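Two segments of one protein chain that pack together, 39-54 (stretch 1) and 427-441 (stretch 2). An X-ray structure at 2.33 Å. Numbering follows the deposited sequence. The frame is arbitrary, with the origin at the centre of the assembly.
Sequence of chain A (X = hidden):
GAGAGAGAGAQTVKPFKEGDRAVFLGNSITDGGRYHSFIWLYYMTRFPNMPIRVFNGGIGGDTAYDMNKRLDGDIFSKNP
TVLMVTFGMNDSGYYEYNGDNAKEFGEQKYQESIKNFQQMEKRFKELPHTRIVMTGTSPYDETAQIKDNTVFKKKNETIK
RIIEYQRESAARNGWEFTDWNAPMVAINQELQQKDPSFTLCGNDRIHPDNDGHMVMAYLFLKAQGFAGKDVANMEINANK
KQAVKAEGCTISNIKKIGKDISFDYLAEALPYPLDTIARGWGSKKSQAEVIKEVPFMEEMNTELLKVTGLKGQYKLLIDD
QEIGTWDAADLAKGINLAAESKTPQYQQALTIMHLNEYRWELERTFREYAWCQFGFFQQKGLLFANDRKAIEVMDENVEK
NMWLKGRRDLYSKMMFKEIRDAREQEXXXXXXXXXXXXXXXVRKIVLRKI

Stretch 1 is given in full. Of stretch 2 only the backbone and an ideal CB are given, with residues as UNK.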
# COMPACT_ATOMS: atom_id res chain seq x y z
N ILE A 39 -2.38 0.87 -1.60
CA ILE A 39 -3.07 2.15 -1.46
C ILE A 39 -3.73 2.56 -2.78
O ILE A 39 -4.90 2.99 -2.81
CB ILE A 39 -2.10 3.23 -0.96
CG1 ILE A 39 -1.65 2.96 0.48
CG2 ILE A 39 -2.75 4.60 -1.03
CD1 ILE A 39 -0.45 3.84 0.94
N TRP A 40 -2.98 2.46 -3.88
CA TRP A 40 -3.57 2.76 -5.18
C TRP A 40 -4.74 1.82 -5.45
O TRP A 40 -5.77 2.26 -5.97
CB TRP A 40 -2.51 2.65 -6.29
CG TRP A 40 -2.86 3.38 -7.56
CD1 TRP A 40 -4.02 4.06 -7.84
CD2 TRP A 40 -2.04 3.51 -8.74
NE1 TRP A 40 -3.97 4.58 -9.11
CE2 TRP A 40 -2.77 4.27 -9.68
CE3 TRP A 40 -0.76 3.05 -9.08
CZ2 TRP A 40 -2.26 4.58 -10.95
CZ3 TRP A 40 -0.25 3.36 -10.34
CH2 TRP A 40 -1.00 4.11 -11.26
N LEU A 41 -4.62 0.54 -5.09
CA LEU A 41 -5.72 -0.40 -5.26
C LEU A 41 -6.98 0.08 -4.53
O LEU A 41 -8.10 -0.04 -5.04
CB LEU A 41 -5.30 -1.78 -4.75
CG LEU A 41 -6.31 -2.92 -4.88
CD1 LEU A 41 -6.71 -3.08 -6.33
CD2 LEU A 41 -5.71 -4.23 -4.34
N TYR A 42 -6.80 0.61 -3.33
CA TYR A 42 -7.94 1.19 -2.63
C TYR A 42 -8.58 2.31 -3.46
O TYR A 42 -9.80 2.34 -3.66
CB TYR A 42 -7.53 1.73 -1.27
CG TYR A 42 -8.69 2.31 -0.50
CD1 TYR A 42 -9.48 1.50 0.30
CD2 TYR A 42 -8.99 3.67 -0.57
CE1 TYR A 42 -10.55 2.03 1.02
CE2 TYR A 42 -10.05 4.20 0.15
CZ TYR A 42 -10.82 3.38 0.93
OH TYR A 42 -11.88 3.89 1.64
N TYR A 43 -7.76 3.24 -3.95
CA TYR A 43 -8.36 4.34 -4.71
C TYR A 43 -8.98 3.86 -6.02
O TYR A 43 -9.98 4.42 -6.47
CB TYR A 43 -7.31 5.42 -5.02
CG TYR A 43 -7.05 6.37 -3.89
CD1 TYR A 43 -6.21 6.03 -2.84
CD2 TYR A 43 -7.68 7.61 -3.85
CE1 TYR A 43 -5.99 6.91 -1.79
CE2 TYR A 43 -7.47 8.49 -2.82
CZ TYR A 43 -6.62 8.14 -1.79
OH TYR A 43 -6.41 9.04 -0.76
N MET A 44 -8.46 2.77 -6.60
CA MET A 44 -8.99 2.29 -7.87
C MET A 44 -10.35 1.63 -7.68
O MET A 44 -11.19 1.70 -8.58
CB MET A 44 -8.05 1.26 -8.51
CG MET A 44 -6.63 1.71 -8.89
SD MET A 44 -5.54 0.28 -9.10
CE MET A 44 -4.17 1.01 -10.03
N THR A 45 -10.57 0.99 -6.54
CA THR A 45 -11.84 0.29 -6.36
C THR A 45 -12.88 1.11 -5.61
O THR A 45 -14.07 0.96 -5.89
CB THR A 45 -11.60 -1.05 -5.66
OG1 THR A 45 -10.86 -0.81 -4.45
CG2 THR A 45 -10.79 -1.94 -6.56
N ARG A 46 -12.47 1.92 -4.63
CA ARG A 46 -13.38 2.76 -3.86
C ARG A 46 -13.78 4.05 -4.59
O ARG A 46 -14.90 4.55 -4.41
CB ARG A 46 -12.77 3.07 -2.50
CG ARG A 46 -13.77 3.59 -1.46
CD ARG A 46 -14.82 2.55 -1.10
NE ARG A 46 -14.18 1.26 -0.95
CZ ARG A 46 -13.75 0.77 0.21
NH1 ARG A 46 -13.88 1.50 1.31
NH2 ARG A 46 -13.15 -0.41 0.26
N PHE A 47 -12.88 4.66 -5.37
CA PHE A 47 -13.18 5.89 -6.10
C PHE A 47 -12.92 5.65 -7.59
O PHE A 47 -12.04 6.29 -8.18
CB PHE A 47 -12.36 7.06 -5.56
CG PHE A 47 -12.50 7.23 -4.09
CD1 PHE A 47 -13.71 7.63 -3.52
CD2 PHE A 47 -11.43 6.95 -3.25
CE1 PHE A 47 -13.83 7.76 -2.15
CE2 PHE A 47 -11.56 7.09 -1.88
CZ PHE A 47 -12.76 7.49 -1.33
N PRO A 48 -13.71 4.78 -8.23
CA PRO A 48 -13.38 4.36 -9.61
C PRO A 48 -13.45 5.46 -10.64
O PRO A 48 -12.83 5.34 -11.71
CB PRO A 48 -14.42 3.27 -9.89
CG PRO A 48 -15.61 3.66 -9.01
CD PRO A 48 -14.97 4.19 -7.75
N ASN A 49 -14.17 6.55 -10.36
CA ASN A 49 -14.28 7.66 -11.29
C ASN A 49 -13.33 8.79 -10.95
O ASN A 49 -13.45 9.88 -11.51
CB ASN A 49 -15.71 8.19 -11.34
CG ASN A 49 -16.73 7.10 -11.65
OD1 ASN A 49 -16.74 6.53 -12.74
ND2 ASN A 49 -17.63 6.85 -10.70
N MET A 50 -12.38 8.56 -10.04
CA MET A 50 -11.44 9.59 -9.61
C MET A 50 -10.02 9.10 -9.88
O MET A 50 -9.31 8.68 -8.95
CB MET A 50 -11.64 9.91 -8.13
CG MET A 50 -10.99 11.19 -7.70
SD MET A 50 -10.94 11.38 -5.91
CE MET A 50 -9.94 9.98 -5.43
N PRO A 51 -9.57 9.12 -11.14
CA PRO A 51 -8.25 8.55 -11.45
C PRO A 51 -7.13 9.35 -10.81
O PRO A 51 -7.14 10.58 -10.81
CB PRO A 51 -8.18 8.62 -12.98
CG PRO A 51 -9.13 9.68 -13.37
CD PRO A 51 -10.25 9.63 -12.35
N ILE A 52 -6.17 8.62 -10.26
CA ILE A 52 -4.95 9.17 -9.71
C ILE A 52 -3.79 8.33 -10.23
O ILE A 52 -3.99 7.31 -10.89
CB ILE A 52 -4.96 9.17 -8.16
CG1 ILE A 52 -4.92 7.72 -7.65
CG2 ILE A 52 -6.21 9.86 -7.64
CD1 ILE A 52 -4.50 7.60 -6.23
N ARG A 53 -2.57 8.73 -9.86
CA ARG A 53 -1.36 8.00 -10.21
C ARG A 53 -0.47 7.95 -8.98
O ARG A 53 -0.19 8.99 -8.38
CB ARG A 53 -0.62 8.63 -11.38
CG ARG A 53 -1.09 8.12 -12.72
CD ARG A 53 -0.54 8.92 -13.89
NE ARG A 53 -1.20 8.50 -15.12
CZ ARG A 53 -0.83 7.43 -15.82
NH1 ARG A 53 0.21 6.69 -15.42
NH2 ARG A 53 -1.49 7.10 -16.91
N VAL A 54 -0.07 6.74 -8.61
CA VAL A 54 0.89 6.50 -7.54
C VAL A 54 2.22 6.05 -8.15
O VAL A 54 2.24 5.32 -9.15
CB VAL A 54 0.32 5.46 -6.56
CG1 VAL A 54 1.33 5.10 -5.47
CG2 VAL A 54 -0.96 6.01 -5.95
N UNK A 427 2.63 -0.16 -18.79
CA UNK A 427 2.01 0.21 -17.52
C UNK A 427 0.73 1.00 -17.77
O UNK A 427 -0.28 0.79 -17.09
CB UNK A 427 2.98 1.02 -16.66
N UNK A 428 0.76 1.91 -18.76
CA UNK A 428 -0.43 2.70 -19.08
C UNK A 428 -1.54 1.83 -19.65
O UNK A 428 -2.72 2.11 -19.42
CB UNK A 428 -0.08 3.81 -20.07
N UNK A 429 -1.20 0.78 -20.40
CA UNK A 429 -2.21 -0.16 -20.86
C UNK A 429 -2.95 -0.73 -19.66
O UNK A 429 -4.18 -0.79 -19.63
CB UNK A 429 -1.58 -1.28 -21.69
N UNK A 430 -2.19 -1.16 -18.66
CA UNK A 430 -2.80 -1.78 -17.48
C UNK A 430 -3.63 -0.77 -16.69
O UNK A 430 -4.74 -1.09 -16.25
CB UNK A 430 -1.72 -2.39 -16.58
N UNK A 431 -3.10 0.44 -16.51
CA UNK A 431 -3.81 1.47 -15.75
C UNK A 431 -5.10 1.86 -16.46
O UNK A 431 -6.15 2.08 -15.82
CB UNK A 431 -2.92 2.70 -15.55
N UNK A 432 -5.06 2.01 -17.79
CA UNK A 432 -6.27 2.31 -18.54
C UNK A 432 -7.28 1.19 -18.42
O UNK A 432 -8.48 1.44 -18.28
CB UNK A 432 -5.94 2.56 -20.01
N UNK A 433 -6.84 -0.07 -18.51
CA UNK A 433 -7.79 -1.15 -18.35
C UNK A 433 -8.47 -1.08 -16.98
O UNK A 433 -9.69 -1.19 -16.87
CB UNK A 433 -7.09 -2.50 -18.53
N UNK A 434 -7.67 -0.86 -15.93
CA UNK A 434 -8.22 -0.76 -14.58
C UNK A 434 -9.29 0.32 -14.52
O UNK A 434 -10.40 0.08 -14.01
CB UNK A 434 -7.11 -0.47 -13.57
N UNK A 435 -8.99 1.52 -15.01
CA UNK A 435 -9.98 2.60 -14.93
C UNK A 435 -11.07 2.49 -15.98
O UNK A 435 -12.00 3.32 -16.00
CB UNK A 435 -9.28 3.96 -15.07
N UNK A 436 -11.00 1.49 -16.85
CA UNK A 436 -12.11 1.19 -17.74
C UNK A 436 -13.06 0.15 -17.15
O UNK A 436 -14.28 0.26 -17.34
CB UNK A 436 -11.58 0.70 -19.09
N UNK A 437 -12.57 -0.81 -16.37
CA UNK A 437 -13.42 -1.89 -15.89
C UNK A 437 -13.79 -1.74 -14.42
O UNK A 437 -14.38 -2.66 -13.86
CB UNK A 437 -12.72 -3.23 -16.11
N UNK A 438 -13.46 -0.63 -13.77
CA UNK A 438 -13.68 -0.55 -12.33
C UNK A 438 -15.04 0.05 -11.96
O UNK A 438 -15.28 0.30 -10.77
CB UNK A 438 -12.57 0.28 -11.69
N UNK A 439 -15.91 0.30 -12.94
CA UNK A 439 -17.22 0.89 -12.67
C UNK A 439 -18.22 -0.19 -12.26
O UNK A 439 -18.49 -1.10 -13.06
CB UNK A 439 -17.73 1.65 -13.90
N UNK A 440 -18.82 -0.11 -11.08
CA UNK A 440 -19.82 -1.11 -10.70
C UNK A 440 -20.97 -1.10 -11.69
O UNK A 440 -21.36 -0.05 -12.20
CB UNK A 440 -20.34 -0.85 -9.28
N UNK A 441 -21.50 -2.28 -11.97
CA UNK A 441 -22.68 -2.42 -12.81
C UNK A 441 -23.84 -2.88 -11.92
O UNK A 441 -23.65 -3.29 -10.77
CB UNK A 441 -22.43 -3.40 -13.96

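Stretch 2 starts as a helix whose axis passes 10.1 Å from that of helix 39-46, at 38° between their directions. Beyond the helix the chain passes close to P48, whose CA is 5.6 Å from the CA of 438.

Position 427 has nothing of stretch 1 within 5.5 Å of its ideal CB. Many residues would do. It is M427, which does not touch stretch 1.

At 428 the CB points sideways, 4.8 Å from R53 NH2. A guanidinium in reach favours an acidic side chain, though an amide could also serve. The residue is D428. Its OD1 lies 3.0 Å from R53 NH2 in a salt bridge and also accepts from R53 NH1 at 3.1 Å. The carboxylate oxygen meets the guanidinium at its edge, where the N-H groups point.

Positions 429 and 430 are out of reach of stretch 1, which sets no demand there. They are V429 and L430.

At 431 the CB points toward stretch 1, 4.9 Å from W40 CH2 and 4.8 Å from R53 NH2. A medium aliphatic chain would fill the gap; leucine, isoleucine or methionine are all plausible. It is I431. Its CD1 packs 3.6 Å from W40 CH2 and lies 3.6 Å from R53 NH1.

Position 432 points away and 433 is out of reach; polar residues would be easily accommodated. They are S432 and K433.

At 434 the CB points toward stretch 1, 4.8 Å from M44 SD. An apolar side chain suits, branched or not. It is I434, whose CD1 lies 3.7 Å from M44 CE.

At 435 the CB points sideways, 5.1 Å from P48 O and 5.2 Å from P51 CB. Beyond lies a space bordered by P51, M44 and the N-H groups of W40 and I52. A long side chain with a polar end would fit, and an aromatic ring could lie against the proline. It is Y435, which has the largest covered area of the contact. P51 CB sits over one ring face, 4.0 Å from the centroid, in a CH-pi contact. Y435 OH accepts from W40 NE1 at 3.3 Å and, weakly, from I52 N at 3.4 Å. Water 1 lies 2.8 Å from Y435 OH and 2.7 Å from M50 O, and so links the two.

Position 436 points away and 437 is out of reach, so stretch 1 sets no demand on either. They are E436 and I437.

At 438 the CB points toward stretch 1, 3.7 Å from M44 O. With P48 O also near, a short donor suits; asparagine or serine could be considered. It is N438. Its ND2 donates to M44 O at 3.0 Å and weakly to P48 O at 3.2 Å.

At 439 the CB is 5.1 Å from N49 OD1, and carbonyl oxygens lie beyond. A long cationic chain would suit. It is K439, whose NZ comes within 2.5 Å of P48 O and donates to N438 OD1 at 3.0 Å.

At 440 phi is -60°, which most residues, proline included, can adopt, and the ideal CB has nothing of stretch 1 within 5.5 Å. It is P440; its CD lies 4.2 Å from P48 CG.

Position 441 is out of reach, so stretch 1 sets no preference; it is V441.

Stretch 2, residues 427-441: MDVLISKIYEINKPV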
# COMPACT_ATOMS: atom_id res chain seq x y z
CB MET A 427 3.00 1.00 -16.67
CG MET A 427 4.12 0.14 -16.13
SD MET A 427 5.06 0.96 -14.82
CE MET A 427 5.64 2.45 -15.61
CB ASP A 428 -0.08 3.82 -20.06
CG ASP A 428 0.62 4.99 -19.38
OD1 ASP A 428 0.41 5.20 -18.16
OD2 ASP A 428 1.41 5.67 -20.07
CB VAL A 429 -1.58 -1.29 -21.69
CG1 VAL A 429 -2.50 -2.51 -21.69
CG2 VAL A 429 -1.31 -0.81 -23.10
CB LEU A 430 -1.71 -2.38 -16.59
CG LEU A 430 -0.93 -3.51 -17.24
CD1 LEU A 430 0.30 -3.85 -16.42
CD2 LEU A 430 -1.84 -4.73 -17.40
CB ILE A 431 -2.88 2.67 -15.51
CG1 ILE A 431 -1.66 2.22 -14.69
CG2 ILE A 431 -3.61 3.80 -14.78
CD1 ILE A 431 -0.47 3.18 -14.69
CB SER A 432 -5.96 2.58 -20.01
OG SER A 432 -5.16 3.74 -20.13
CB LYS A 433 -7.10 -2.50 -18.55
CG LYS A 433 -8.06 -3.64 -18.87
CD LYS A 433 -8.94 -3.25 -20.04
CE LYS A 433 -9.12 -4.40 -21.00
NZ LYS A 433 -9.82 -3.99 -22.25
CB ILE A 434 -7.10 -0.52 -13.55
CG1 ILE A 434 -6.36 -1.82 -13.27
CG2 ILE A 434 -7.68 0.05 -12.26
CD1 ILE A 434 -5.07 -1.61 -12.48
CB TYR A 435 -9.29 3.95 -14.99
CG TYR A 435 -8.67 4.33 -13.66
CD1 TYR A 435 -9.45 4.86 -12.65
CD2 TYR A 435 -7.32 4.12 -13.41
CE1 TYR A 435 -8.91 5.19 -11.42
CE2 TYR A 435 -6.76 4.45 -12.19
CZ TYR A 435 -7.57 4.99 -11.19
OH TYR A 435 -7.05 5.35 -9.97
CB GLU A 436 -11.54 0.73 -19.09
CG GLU A 436 -12.47 -0.03 -20.02
CD GLU A 436 -11.71 -0.68 -21.20
OE1 GLU A 436 -10.66 -0.12 -21.60
OE2 GLU A 436 -12.14 -1.75 -21.69
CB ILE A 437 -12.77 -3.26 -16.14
CG1 ILE A 437 -11.53 -3.42 -15.24
CG2 ILE A 437 -12.47 -3.43 -17.61
CD1 ILE A 437 -10.87 -4.77 -15.34
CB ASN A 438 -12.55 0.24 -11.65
CG ASN A 438 -12.43 1.65 -12.15
OD1 ASN A 438 -13.07 2.03 -13.11
ND2 ASN A 438 -11.57 2.44 -11.50
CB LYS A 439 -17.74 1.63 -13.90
CG LYS A 439 -16.66 2.35 -14.72
CD LYS A 439 -16.02 3.44 -13.90
CE LYS A 439 -14.95 4.13 -14.71
NZ LYS A 439 -13.90 4.81 -13.89
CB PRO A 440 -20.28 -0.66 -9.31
CG PRO A 440 -19.19 0.20 -8.79
CD PRO A 440 -18.60 0.89 -10.01
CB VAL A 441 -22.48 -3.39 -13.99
CG1 VAL A 441 -21.37 -2.91 -14.89
CG2 VAL A 441 -22.15 -4.77 -13.49
O HOH W 1 -8.84 6.20 -8.00
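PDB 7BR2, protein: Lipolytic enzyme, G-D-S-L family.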